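Local structure of allergen Bos d 2 (Bos taurus, 4WFV) at residues V90-S94 against E95-V99; T121-P125 against E126-K130; Q132-N135 against S136-G139; V140-E143 against N144-N147. The protein probably carries pheromones or other small odorant molecules, as a secreted lipocalin of cattle that is also a major dander allergen. All coordinates share one frame; numbering follows the deposited sequence. Where two conformers were deposited one is given.

Overall arrangement
Following the chain, interaction 1 closes the hairpin between strands 85-93 and 97-105 of the lipocalin barrel. Interaction 2 comes later, where the loop after strand 110-118 turns into helix 125-137. Interaction 3 ends that helix, and interaction 4 turns the chain into strand 146-147, which pairs with strand 17-23. The contacts run in series; none nests in or crosses another. The helix lies against the hairpin: M97 of interaction 1 packs on F123 and E127 of interaction 2, and H92 and V99 pack on L134 of interaction 3. Interactions 3 and 4 are joined by a probable hydrogen bond from N135 to N142. Centres of interactions 1 and 4 are about 18 Å apart.

Interaction 1. Residues V90-S94 against E95-V99; sequences VIHVS and ENMLV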
loop_
_atom_site.group_PDB
_atom_site.type_symbol
_atom_site.label_atom_id
_atom_site.label_comp_id
_atom_site.label_asym_id
_atom_site.label_seq_id
_atom_site.Cartn_x
_atom_site.Cartn_y
_atom_site.Cartn_z
ATOM N N VAL A 90 6.646 -5.316 -2.269
ATOM C CA VAL A 90 7.410 -4.181 -1.763
ATOM C C VAL A 90 8.432 -3.802 -2.833
ATOM O O VAL A 90 9.342 -4.574 -3.125
ATOM C CB VAL A 90 8.122 -4.521 -0.435
ATOM C CG1 VAL A 90 8.921 -3.313 0.066
ATOM C CG2 VAL A 90 7.103 -4.962 0.605
ATOM N N ILE A 91 8.271 -2.627 -3.443
ATOM C CA ILE A 91 9.126 -2.237 -4.566
ATOM C C ILE A 91 10.132 -1.149 -4.185
ATOM O O ILE A 91 11.056 -0.842 -4.954
ATOM C CB ILE A 91 8.306 -1.830 -5.813
ATOM C CG1 ILE A 91 7.371 -0.651 -5.512
ATOM C CG2 ILE A 91 7.513 -3.017 -6.330
ATOM C CD1 ILE A 91 6.796 -0.002 -6.766
ATOM N N HIS A 92 9.978 -0.587 -2.995
ATOM C CA HIS A 92 10.949 0.378 -2.485
ATOM C C HIS A 92 10.770 0.487 -0.991
ATOM O O HIS A 92 9.654 0.525 -0.507
ATOM C CB HIS A 92 10.745 1.755 -3.129
ATOM C CG HIS A 92 11.722 2.788 -2.664
ATOM N ND1 HIS A 92 11.490 3.601 -1.576
ATOM C CD2 HIS A 92 12.939 3.136 -3.144
ATOM C CE1 HIS A 92 12.527 4.404 -1.402
ATOM N NE2 HIS A 92 13.415 4.146 -2.344
ATOM N N VAL A 93 11.863 0.503 -0.248
ATOM C CA VAL A 93 11.766 0.716 1.179
ATOM C C VAL A 93 13.044 1.335 1.719
ATOM O O VAL A 93 14.152 0.966 1.331
ATOM C CB VAL A 93 11.341 -0.569 1.943
ATOM C CG1 VAL A 93 12.455 -1.620 1.922
ATOM C CG2 VAL A 93 10.947 -0.211 3.357
ATOM N N SER A 94 12.859 2.327 2.576
ATOM C CA SER A 94 13.962 3.045 3.199
ATOM C C SER A 94 13.566 3.291 4.641
ATOM O O SER A 94 12.530 2.810 5.106
ATOM C CB SER A 94 14.201 4.379 2.494
ATOM O OG SER A 94 13.122 5.273 2.726
ATOM N N GLU A 95 14.390 4.046 5.358
ATOM C CA GLU A 95 14.075 4.362 6.740
ATOM C C GLU A 95 12.748 5.116 6.869
ATOM O O GLU A 95 12.023 4.933 7.848
ATOM C CB GLU A 95 15.214 5.164 7.380
ATOM C CG GLU A 95 16.426 4.322 7.763
ATOM C CD GLU A 95 16.104 3.304 8.841
ATOM O OE1 GLU A 95 15.203 3.571 9.664
ATOM O OE2 GLU A 95 16.748 2.235 8.862
ATOM N N ASN A 96 12.421 5.938 5.873
ATOM C CA ASN A 96 11.280 6.843 5.998
ATOM C C ASN A 96 10.126 6.620 5.029
ATOM O O ASN A 96 9.089 7.278 5.146
ATOM C CB ASN A 96 11.747 8.296 5.883
ATOM C CG ASN A 96 12.679 8.696 7.009
ATOM O OD1 ASN A 96 13.782 9.180 6.771
ATOM N ND2 ASN A 96 12.241 8.480 8.247
ATOM N N MET A 97 10.301 5.696 4.089
ATOM C CA MET A 97 9.372 5.556 2.973
ATOM C C MET A 97 9.243 4.103 2.535
ATOM O O MET A 97 10.227 3.353 2.546
ATOM C CB MET A 97 9.898 6.413 1.826
ATOM C CG MET A 97 9.155 6.333 0.547
ATOM S SD MET A 97 10.044 7.309 -0.702
ATOM C CE MET A 97 8.829 7.139 -2.000
ATOM N N LEU A 98 8.036 3.699 2.152
ATOM C CA LEU A 98 7.817 2.346 1.669
ATOM C C LEU A 98 6.811 2.437 0.538
ATOM O O LEU A 98 5.791 3.118 0.671
ATOM C CB LEU A 98 7.282 1.444 2.794
ATOM C CG LEU A 98 7.197 -0.070 2.522
ATOM C CD1 LEU A 98 7.163 -0.861 3.835
ATOM C CD2 LEU A 98 5.996 -0.419 1.656
ATOM N N VAL A 99 7.100 1.782 -0.584
ATOM C CA VAL A 99 6.160 1.773 -1.708
ATOM C C VAL A 99 5.769 0.338 -2.034
ATOM O O VAL A 99 6.636 -0.520 -2.206
ATOM C CB VAL A 99 6.739 2.449 -2.970
ATOM C CG1 VAL A 99 5.694 2.470 -4.082
ATOM C CG2 VAL A 99 7.177 3.880 -2.668
#
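H92 and M97 project to the same side of the hairpin, and their side chains cross at about a right angle. The methionine is extended. M97 SD lies 3.9 Å from H92 CE1, in an oblique Met-aromatic contact. H92 has CG anti to the backbone N (chi1 -179°), which carries the ring along the strand toward M97. The contact buries H92 ND1, which has no modelled partner. H92 CB packs against V99 CB at 4.1 Å. On the other face of the sheet V93 and L98 lie side by side and point the same way, with V93 CG2 3.8 Å from L98 CG. I91 approaches V99 obliquely, its CG1 and CD1 both near V99 CG1.

The backbone carries a classic beta bulge: I91 and H92 both face V99. V99 O takes a bond from I91 N at 2.9 Å and a weak one from H92 N. V99 N returns a nearly straight bond to H92 O at 2.8 Å. At the turn, S94 N bonds to M97 O at 2.8 Å. S94 OG accepts from N96 N at 3.3 Å and weakly from M97 N, so one hydroxyl bridges the corner.

E95 leads outward to a salt bridge with K11. L98 is hydrogen-bonded through its backbone to L117 of strand 110-118. Helix 125-137 lies over the side of H92 and V99, where L134 touches both.

Interaction 2. Residues T121-P125 against E126-K130; sequences TSFTP and EELEK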
loop_
_atom_site.group_PDB
_atom_site.type_symbol
_atom_site.label_atom_id
_atom_site.label_comp_id
_atom_site.label_asym_id
_atom_site.label_seq_id
_atom_site.Cartn_x
_atom_site.Cartn_y
_atom_site.Cartn_z
ATOM N N THR A 121 4.238 12.408 7.736
ATOM C CA THR A 121 2.899 12.704 7.239
ATOM C C THR A 121 2.902 13.218 5.804
ATOM O O THR A 121 1.880 13.689 5.300
ATOM C CB THR A 121 2.201 13.756 8.109
ATOM O OG1 THR A 121 2.976 14.961 8.126
ATOM C CG2 THR A 121 2.007 13.254 9.535
ATOM N N SER A 122 4.057 13.152 5.153
ATOM C CA SER A 122 4.201 13.694 3.812
ATOM C C SER A 122 5.435 13.093 3.153
ATOM O O SER A 122 6.264 12.478 3.812
ATOM C CB SER A 122 4.343 15.214 3.870
ATOM O OG SER A 122 5.544 15.563 4.542
ATOM N N PHE A 123 5.507 13.245 1.838
ATOM C CA PHE A 123 6.721 12.977 1.084
ATOM C C PHE A 123 7.382 14.314 0.739
ATOM O O PHE A 123 6.707 15.266 0.320
ATOM C CB PHE A 123 6.376 12.283 -0.236
ATOM C CG PHE A 123 6.098 10.805 -0.125
ATOM C CD1 PHE A 123 6.274 10.111 1.056
ATOM C CD2 PHE A 123 5.679 10.113 -1.245
ATOM C CE1 PHE A 123 6.005 8.734 1.115
ATOM C CE2 PHE A 123 5.421 8.750 -1.200
ATOM C CZ PHE A 123 5.589 8.061 -0.009
ATOM N N THR A 124 8.706 14.370 0.877
ATOM C CA THR A 124 9.464 15.481 0.284
ATOM C C THR A 124 9.388 15.371 -1.241
ATOM O O THR A 124 9.017 14.330 -1.768
ATOM C CB THR A 124 10.942 15.399 0.641
ATOM O OG1 THR A 124 11.482 14.177 0.120
ATOM C CG2 THR A 124 11.143 15.464 2.155
ATOM N N PRO A 125 9.740 16.447 -1.959
ATOM C CA PRO A 125 9.682 16.337 -3.423
ATOM C C PRO A 125 10.551 15.206 -3.964
ATOM O O PRO A 125 10.133 14.545 -4.916
ATOM C CB PRO A 125 10.172 17.714 -3.887
ATOM C CG PRO A 125 9.714 18.632 -2.773
ATOM C CD PRO A 125 9.971 17.834 -1.521
ATOM N N GLU A 126 11.709 14.961 -3.359
ATOM C CA GLU A 126 12.534 13.834 -3.769
ATOM C C GLU A 126 11.790 12.508 -3.602
ATOM O O GLU A 126 11.861 11.639 -4.464
ATOM C CB GLU A 126 13.847 13.825 -2.978
ATOM C CG GLU A 126 14.723 12.628 -3.238
ATOM C CD GLU A 126 15.958 12.608 -2.347
ATOM O OE1 GLU A 126 16.207 13.598 -1.620
ATOM O OE2 GLU A 126 16.684 11.599 -2.383
ATOM N N GLU A 127 11.098 12.345 -2.476
ATOM C CA GLU A 127 10.355 11.116 -2.238
ATOM C C GLU A 127 9.190 10.984 -3.212
ATOM O O GLU A 127 8.912 9.888 -3.705
ATOM C CB GLU A 127 9.865 11.063 -0.789
ATOM C CG GLU A 127 10.992 10.803 0.186
ATOM C CD GLU A 127 10.564 10.950 1.631
ATOM O OE1 GLU A 127 9.763 11.858 1.952
ATOM O OE2 GLU A 127 11.042 10.133 2.452
ATOM N N LEU A 128 8.515 12.091 -3.496
ATOM C CA LEU A 128 7.386 12.033 -4.410
ATOM C C LEU A 128 7.865 11.727 -5.823
ATOM O O LEU A 128 7.211 10.990 -6.545
ATOM C CB LEU A 128 6.578 13.321 -4.363
ATOM C CG LEU A 128 5.355 13.391 -5.268
ATOM C CD1 LEU A 128 4.308 12.367 -4.817
ATOM C CD2 LEU A 128 4.764 14.798 -5.230
ATOM N N GLU A 129 9.014 12.276 -6.203
ATOM C CA GLU A 129 9.604 11.979 -7.510
ATOM C C GLU A 129 9.849 10.478 -7.644
ATOM O O GLU A 129 9.512 9.879 -8.670
ATOM C CB GLU A 129 10.904 12.771 -7.700
ATOM C CG GLU A 129 11.456 12.760 -9.132
ATOM C CD GLU A 129 12.320 11.559 -9.471
ATOM O OE1 GLU A 129 12.776 10.825 -8.576
ATOM O OE2 GLU A 129 12.565 11.357 -10.683
ATOM N N LYS A 130 10.428 9.863 -6.617
ATOM C CA LYS A 130 10.655 8.417 -6.628
ATOM C C LYS A 130 9.339 7.652 -6.747
ATOM O O LYS A 130 9.232 6.704 -7.542
ATOM C CB LYS A 130 11.399 7.984 -5.363
ATOM C CG LYS A 130 12.866 8.372 -5.335
ATOM C CD LYS A 130 13.486 8.077 -3.973
ATOM C CE LYS A 130 14.943 8.520 -3.927
ATOM N NZ LYS A 130 15.458 8.630 -2.537
#
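T124 and E127 form a capping box at the start of helix 125-137. E127 CB sits 3.7 Å from F123 CB, with T124 O also close by. E127 CG comes next, 3.4 Å from T124 OG1. The chain is extended beyond CG (chi2 171°), which takes the carboxylate back over the loop. There E127 OE1 accepts from T124 N at 2.9 Å through its anti lone pair, and it also lies near F123 CA. E127 OE2 turns to the hairpin, near N96. In return E127 N donates to T124 OG1 at 3.2 Å. The two residues thus satisfy each other's backbone N-H groups at the helix start, where no earlier turn supplies acceptors.

F123 crosses E127 at about a right angle, and its ring plane stands 55° from the carboxylate plane. The ring turns inward to meet Y20 and I19 of strand 17-23 and M97 of strand 97-105. This sets the first turn of the helix against the barrel. Within the helix, E126 and K130 form a salt bridge one turn apart. The first helical bonds follow the cap: L128 N to T124 O at 2.9 Å and E129 N to P125 O at 2.8 Å.

Interaction 3. Residues Q132-N135 against S136-G139; sequences QQLN and SERG
L134 and R138 lie side by side at the C-terminal end of helix 125-137, where a Schellman motif stops the helix. The arginine chain runs extended back along the last turn, from CG to NE. R138 NH1 donates to L134 O at 3.1 Å. This oxygen lies at the guanidinium edge, only 5° out of the plane. R138 NH1 is also 3.7 Å from L134 CD2 and forms a salt bridge with E137 OE1. NH1 therefore serves a helix-end carbonyl and a carboxylate together, which limits the rotation of the guanidinium group. E137 also crosses Q133 at about a right angle, their amide and carboxylate planes 74° apart. E137 CG rests 3.2 Å from Q133 O.

Behind these side chains stands the backbone. S136 N and E137 N make i-to-i-4 bonds to Q132 O and Q133 O. R138 N reaches N135 O at 3.0 Å. G139 has positive phi (69°) and is the C-prime residue.

Further out, L134 and R138 both pack on I91 of strand 85-93, and R138 also meets Y101 of strand 97-105. N135 is buried; its OD1 is hydrogen-bonded to T114, and its amide is also held from the turn that follows. The motif is completed by two backbone pairs: V140 N probably donates to N135 O, and G139 N donates to S136 O at 3.3 Å.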
loop_
_atom_site.group_PDB
_atom_site.type_symbol
_atom_site.label_atom_id
_atom_site.label_comp_id
_atom_site.label_asym_id
_atom_site.label_seq_id
_atom_site.Cartn_x
_atom_site.Cartn_y
_atom_site.Cartn_z
ATOM N N GLN A 132 6.450 8.642 -8.021
ATOM C CA GLN A 132 5.875 8.821 -9.352
ATOM C C GLN A 132 6.639 8.063 -10.435
ATOM O O GLN A 132 6.027 7.527 -11.350
ATOM C CB GLN A 132 5.734 10.309 -9.679
ATOM C CG GLN A 132 4.705 10.989 -8.773
ATOM C CD GLN A 132 4.286 12.364 -9.231
ATOM O OE1 GLN A 132 4.844 12.923 -10.171
ATOM N NE2 GLN A 132 3.298 12.929 -8.547
ATOM N N GLN A 133 7.958 7.968 -10.302
ATOM C CA GLN A 133 8.741 7.174 -11.237
ATOM C C GLN A 133 8.407 5.684 -11.109
ATOM O O GLN A 133 8.262 4.974 -12.114
ATOM C CB GLN A 133 10.235 7.414 -11.017
ATOM C CG GLN A 133 11.117 6.653 -11.994
ATOM C CD GLN A 133 10.917 7.102 -13.427
ATOM O OE1 GLN A 133 10.649 8.276 -13.693
ATOM N NE2 GLN A 133 11.036 6.166 -14.361
ATOM N N LEU A 134 8.270 5.205 -9.875
ATOM C CA LEU A 134 7.899 3.807 -9.658
ATOM C C LEU A 134 6.519 3.507 -10.246
ATOM O O LEU A 134 6.293 2.440 -10.827
ATOM C CB LEU A 134 7.923 3.462 -8.169
ATOM C CG LEU A 134 9.303 3.459 -7.511
ATOM C CD1 LEU A 134 9.154 3.570 -5.997
ATOM C CD2 LEU A 134 10.105 2.230 -7.902
ATOM N N ASN A 135 5.598 4.448 -10.098
ATOM C CA ASN A 135 4.277 4.306 -10.699
ATOM C C ASN A 135 4.378 4.123 -12.207
ATOM O O ASN A 135 3.795 3.200 -12.783
ATOM C CB ASN A 135 3.408 5.526 -10.395
ATOM C CG ASN A 135 2.951 5.584 -8.949
ATOM O OD1 ASN A 135 3.073 4.611 -8.211
ATOM N ND2 ASN A 135 2.423 6.730 -8.544
ATOM N N SER A 136 5.112 5.018 -12.854
ATOM C CA SER A 136 5.168 5.009 -14.313
ATOM C C SER A 136 5.825 3.738 -14.841
ATOM O O SER A 136 5.415 3.209 -15.866
ATOM C CB SER A 136 5.890 6.257 -14.812
ATOM O OG SER A 136 5.128 7.403 -14.502
ATOM N N GLU A 137 6.820 3.243 -14.123
ATOM C CA GLU A 137 7.489 1.993 -14.494
ATOM C C GLU A 137 6.527 0.808 -14.522
ATOM O O GLU A 137 6.798 -0.211 -15.165
ATOM C CB GLU A 137 8.625 1.691 -13.513
ATOM C CG GLU A 137 9.801 2.645 -13.616
ATOM C CD GLU A 137 10.824 2.443 -12.508
ATOM O OE1 GLU A 137 10.563 1.662 -11.561
ATOM O OE2 GLU A 137 11.897 3.076 -12.583
ATOM N N ARG A 138 5.401 0.945 -13.832
ATOM C CA ARG A 138 4.474 -0.167 -13.671
ATOM C C ARG A 138 3.107 0.099 -14.264
ATOM O O ARG A 138 2.146 -0.614 -13.964
ATOM C CB ARG A 138 4.350 -0.511 -12.198
ATOM C CG ARG A 138 5.613 -1.148 -11.712
ATOM C CD ARG A 138 5.723 -1.152 -10.223
ATOM N NE ARG A 138 6.966 -1.816 -9.859
ATOM C CZ ARG A 138 8.152 -1.218 -9.883
ATOM N NH1 ARG A 138 8.244 0.065 -10.230
ATOM N NH2 ARG A 138 9.245 -1.895 -9.556
ATOM N N GLY A 139 3.019 1.128 -15.099
ATOM C CA GLY A 139 1.774 1.433 -15.774
ATOM C C GLY A 139 0.675 1.943 -14.859
ATOM O O GLY A 139 -0.513 1.820 -15.159
#

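Interaction 4. Residues V140-E143 against N144-N147; sequences VPNE and NIEN
A short 3-10 turn at N142-E143 links the end of helix 125-137 to strand 146-147, which runs along the edge of strand 17-23. Two successive backbone bonds close it. N144 N donates to P141 O at 3.0 Å, and I145 N donates to N142 O at 3.2 Å. In both, the N-H approaches from above the carbonyl plane.

Two side-chain pairs accompany these bonds. N142 and I145 lie side by side and point the same way. I145 CG1 is anti to the carbonyl carbon (chi1 -72°) and rests 3.3 Å from N142 O. I145 CD1 continues to 3.5 Å from N142 OD1. P141 and N144 cross obliquely, with P141 CG 3.7 Å from N144 ND2. A water donates to both E143 O and N144 OD1, the latter at 2.6 Å, and so ties the asparagine amide to the turn.

N142 bonds to the helix twice, through OD1 to N135 ND2 and through ND2 to Q132 O. N144 ND2 donates to A23 O. I145 packs between Y131 and Q132 of the helix and Y20 and A22 of strand 17-23.

The chemistry is a division of labour. Backbone bonds shape the turn, while N142 and N144 use both the oxygen and the nitrogen of their amides. This probably fixes which way round each amide lies, and the turn is tied to helix and barrel alike.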
loop_
_atom_site.group_PDB
_atom_site.type_symbol
_atom_site.label_atom_id
_atom_site.label_comp_id
_atom_site.label_asym_id
_atom_site.label_seq_id
_atom_site.Cartn_x
_atom_site.Cartn_y
_atom_site.Cartn_z
ATOM N N VAL A 140 1.069 2.537 -13.737
ATOM C CA VAL A 140 0.108 3.158 -12.835
ATOM C C VAL A 140 0.111 4.669 -13.077
ATOM O O VAL A 140 1.145 5.322 -12.951
ATOM C CB VAL A 140 0.455 2.838 -11.380
ATOM C CG1 VAL A 140 -0.476 3.588 -10.420
ATOM C CG2 VAL A 140 0.363 1.325 -11.162
ATOM N N PRO A 141 -1.039 5.222 -13.486
ATOM C CA PRO A 141 -1.064 6.630 -13.904
ATOM C C PRO A 141 -0.970 7.627 -12.754
ATOM O O PRO A 141 -1.755 7.580 -11.803
ATOM C CB PRO A 141 -2.410 6.760 -14.623
ATOM C CG PRO A 141 -3.259 5.695 -14.023
ATOM C CD PRO A 141 -2.343 4.559 -13.676
ATOM N N ASN A 142 -0.019 8.544 -12.855
ATOM C CA ASN A 142 0.148 9.545 -11.812
ATOM C C ASN A 142 -1.023 10.518 -11.737
ATOM O O ASN A 142 -1.248 11.153 -10.710
ATOM C CB ASN A 142 1.495 10.246 -11.965
ATOM C CG ASN A 142 2.631 9.356 -11.540
ATOM O OD1 ASN A 142 2.614 8.813 -10.439
ATOM N ND2 ASN A 142 3.604 9.160 -12.414
ATOM N N GLU A 143 -1.785 10.610 -12.819
ATOM C CA GLU A 143 -2.983 11.431 -12.854
ATOM C C GLU A 143 -4.018 10.944 -11.843
ATOM O O GLU A 143 -4.906 11.685 -11.441
ATOM C CB GLU A 143 -3.578 11.424 -14.266
ATOM C CG GLU A 143 -2.709 12.114 -15.319
ATOM C CD GLU A 143 -1.625 11.218 -15.925
ATOM O OE1 GLU A 143 -1.442 10.060 -15.484
ATOM O OE2 GLU A 143 -0.954 11.686 -16.869
ATOM N N ASN A 144 -3.901 9.676 -11.454
ATOM C CA ASN A 144 -4.851 9.087 -10.513
ATOM C C ASN A 144 -4.344 9.007 -9.072
ATOM O O ASN A 144 -4.919 8.299 -8.248
ATOM C CB ASN A 144 -5.306 7.705 -10.985
ATOM C CG ASN A 144 -6.272 7.778 -12.158
ATOM O OD1 ASN A 144 -6.737 8.861 -12.526
ATOM N ND2 ASN A 144 -6.582 6.628 -12.746
ATOM N N ILE A 145 -3.293 9.752 -8.754
ATOM C CA ILE A 145 -2.820 9.777 -7.377
ATOM C C ILE A 145 -3.869 10.426 -6.473
ATOM O O ILE A 145 -4.474 11.446 -6.831
ATOM C CB ILE A 145 -1.490 10.542 -7.233
ATOM C CG1 ILE A 145 -0.338 9.746 -7.841
ATOM C CG2 ILE A 145 -1.203 10.824 -5.759
ATOM C CD1 ILE A 145 0.983 10.523 -7.913
ATOM N N GLU A 146 -4.090 9.803 -5.315
ATOM C CA GLU A 146 -4.965 10.314 -4.257
ATOM C C GLU A 146 -4.084 10.566 -3.041
ATOM O O GLU A 146 -3.233 9.738 -2.714
ATOM C CB GLU A 146 -6.033 9.263 -3.890
ATOM C CG GLU A 146 -7.075 8.966 -4.975
ATOM C CD GLU A 146 -8.234 9.949 -4.956
ATOM O OE1 GLU A 146 -8.775 10.224 -3.865
ATOM O OE2 GLU A 146 -8.622 10.445 -6.037
ATOM N N ASN A 147 -4.264 11.707 -2.376
ATOM C CA ASN A 147 -3.606 11.912 -1.092
ATOM C C ASN A 147 -4.511 11.363 0.000
ATOM O O ASN A 147 -5.567 11.921 0.288
ATOM C CB ASN A 147 -3.276 13.382 -0.835
ATOM C CG ASN A 147 -2.544 13.588 0.484
ATOM O OD1 ASN A 147 -2.955 13.073 1.523
ATOM N ND2 ASN A 147 -1.438 14.331 0.443
HETATM O O HOH W 1 -7.688 11.265 -12.458
#